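Local coordinates for protein ectonucleotide pyrophosphatase/phosphodiesterase family member 5 (Mus musculus, PDB 5VEO) that probably hydrolyses phosphodiester-type bonds in a restricted range of nucleotide substrates at a zinc-containing active site, as an ectoenzyme of the nucleotide pyrophosphatase/phosphodiesterase family, at residues 30-35 with 193-198. The protein carries 1 engineered substitution. Sequence-based numbering, arbitrary orientation.
Sequences YKVPTP and VISDVD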
loop_
_atom_site.group_PDB
_atom_site.type_symbol
_atom_site.label_atom_id
_atom_site.label_comp_id
_atom_site.label_asym_id
_atom_site.label_seq_id
_atom_site.Cartn_x
_atom_site.Cartn_y
_atom_site.Cartn_z
ATOM N N TYR A 30 17.075 8.878 5.464
ATOM C CA TYR A 30 18.462 9.301 5.425
ATOM C C TYR A 30 18.755 10.338 4.350
ATOM O O TYR A 30 19.913 10.755 4.218
ATOM C CB TYR A 30 19.347 8.077 5.210
ATOM C CG TYR A 30 19.076 6.981 6.204
ATOM C CD1 TYR A 30 19.075 7.242 7.567
ATOM C CD2 TYR A 30 18.778 5.700 5.782
ATOM C CE1 TYR A 30 18.823 6.240 8.484
ATOM C CE2 TYR A 30 18.527 4.689 6.692
ATOM C CZ TYR A 30 18.556 4.965 8.041
ATOM O OH TYR A 30 18.310 3.959 8.953
ATOM N N LYS A 31 17.750 10.753 3.574
ATOM C CA LYS A 31 17.955 11.720 2.495
ATOM C C LYS A 31 18.116 13.142 3.018
ATOM O O LYS A 31 18.782 13.963 2.376
ATOM C CB LYS A 31 16.787 11.660 1.508
ATOM C CG LYS A 31 16.897 10.499 0.507
ATOM C CD LYS A 31 15.847 10.590 -0.627
ATOM C CE LYS A 31 16.085 9.556 -1.706
ATOM N NZ LYS A 31 17.204 9.990 -2.588
ATOM N N VAL A 32 17.488 13.448 4.150
ATOM C CA VAL A 32 17.518 14.755 4.799
ATOM C C VAL A 32 17.413 14.500 6.292
ATOM O O VAL A 32 17.006 13.399 6.694
ATOM C CB VAL A 32 16.356 15.652 4.353
ATOM C CG1 VAL A 32 16.522 16.054 2.934
ATOM C CG2 VAL A 32 15.037 14.943 4.581
ATOM N N PRO A 33 17.714 15.479 7.138
ATOM C CA PRO A 33 17.409 15.329 8.563
ATOM C C PRO A 33 15.938 14.989 8.763
ATOM O O PRO A 33 15.043 15.619 8.190
ATOM C CB PRO A 33 17.778 16.698 9.148
ATOM C CG PRO A 33 18.871 17.203 8.214
ATOM C CD PRO A 33 18.390 16.754 6.852
ATOM N N THR A 34 15.691 13.950 9.544
ATOM C CA THR A 34 14.337 13.512 9.878
ATOM C C THR A 34 14.248 13.380 11.393
ATOM O O THR A 34 14.137 12.274 11.947
ATOM C CB THR A 34 13.974 12.209 9.158
ATOM O OG1 THR A 34 15.000 11.239 9.352
ATOM C CG2 THR A 34 13.800 12.433 7.654
ATOM N N PRO A 35 14.287 14.509 12.097
ATOM C CA PRO A 35 14.317 14.466 13.569
ATOM C C PRO A 35 13.098 13.830 14.190
ATOM O O PRO A 35 13.232 13.180 15.232
ATOM C CB PRO A 35 14.442 15.947 13.957
ATOM C CG PRO A 35 13.987 16.715 12.742
ATOM C CD PRO A 35 14.434 15.875 11.581
ATOM N N VAL A 193 10.141 17.319 0.239
ATOM C CA VAL A 193 8.903 16.650 0.615
ATOM C C VAL A 193 9.147 15.715 1.787
ATOM O O VAL A 193 8.297 15.596 2.673
ATOM C CB VAL A 193 8.244 15.931 -0.580
ATOM C CG1 VAL A 193 9.016 14.772 -1.059
ATOM C CG2 VAL A 193 6.856 15.429 -0.179
ATOM N N ILE A 194 10.312 15.055 1.833
ATOM C CA ILE A 194 10.622 14.212 2.988
ATOM C C ILE A 194 10.708 15.063 4.260
ATOM O O ILE A 194 10.182 14.686 5.319
ATOM C CB ILE A 194 11.908 13.396 2.742
ATOM C CG1 ILE A 194 11.706 12.433 1.552
ATOM C CG2 ILE A 194 12.281 12.632 4.021
ATOM C CD1 ILE A 194 12.980 11.892 0.951
ATOM N N SER A 195 11.368 16.221 4.182
ATOM C CA SER A 195 11.421 17.119 5.335
ATOM C C SER A 195 10.021 17.532 5.771
ATOM O O SER A 195 9.723 17.601 6.974
ATOM C CB SER A 195 12.241 18.366 5.001
ATOM O OG SER A 195 13.611 18.080 4.832
ATOM N N ASP A 196 9.142 17.789 4.809
ATOM C CA ASP A 196 7.782 18.179 5.153
ATOM C C ASP A 196 7.018 17.046 5.824
ATOM O O ASP A 196 6.258 17.282 6.776
ATOM C CB ASP A 196 7.027 18.635 3.928
ATOM C CG ASP A 196 5.649 19.162 4.302
ATOM O OD1 ASP A 196 5.573 20.228 4.945
ATOM O OD2 ASP A 196 4.654 18.494 4.011
ATOM N N VAL A 197 7.181 15.818 5.322
ATOM C CA VAL A 197 6.529 14.674 5.949
ATOM C C VAL A 197 7.046 14.484 7.369
ATOM O O VAL A 197 6.268 14.208 8.282
ATOM C CB VAL A 197 6.705 13.416 5.085
ATOM C CG1 VAL A 197 6.248 12.167 5.836
ATOM C CG2 VAL A 197 5.905 13.584 3.794
ATOM N N ASP A 198 8.358 14.668 7.587
ATOM C CA ASP A 198 8.891 14.614 8.943
ATOM C C ASP A 198 8.245 15.680 9.819
ATOM O O ASP A 198 7.870 15.409 10.966
ATOM C CB ASP A 198 10.409 14.783 8.924
ATOM C CG ASP A 198 11.013 14.690 10.308
ATOM O OD1 ASP A 198 11.225 13.532 10.778
ATOM O OD2 ASP A 198 11.231 15.777 10.911
HETATM O O HOH W 1 14.828 18.072 7.166
#
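In the alkaline-phosphatase-like fold of this phosphodiesterase, the loop leading from strand 16-21 into helix 35-42 lies against helix 190-210, whose Asp198 meets the start of helix 35-42. Its CG stands anti to the backbone N (chi1 -178°), which carries the carboxylate across to the N-cap residue Thr34. OD1 sits 3.1 Å from Thr34 C and accepts a hydrogen bond from Phe37 N; OD2 is hydrogen-bonded to His36 ND1 and lies 3.3 Å from Pro35 CD. The buried carboxylate thus holds the start of helix 35-42; the Thr34 hydroxyl makes no capping bond and is hydrogen-bonded to Leu29 O instead. An alanine in place of Asp198 would remove the partners of Phe37 N and His36 ND1 and would probably loosen the helix start against 190-210. One turn earlier, Ile194 packs with both branches: CG2 touches Val32 CG2 at 3.6 Å and Thr34 CG2 at 3.9 Å, whereas CD1 meets Lys31 CD at 3.5 Å, the two chains crossing nearly at right angles. Lys31 then bends at chi4 (-78°), its NZ hydrogen-bonded to Pro185 O. No direct hydrogen bond joins the segments; a water bridges them, donating to Pro33 O (2.7 Å) and hydrogen-bonded to Ser195 OG (2.6 Å), itself also hydrogen-bonded to Gly191 O. The contact joins this loop and helix start to helix 190-210, which leads on to strand 218-222, beside 16-21 in the mixed sheet.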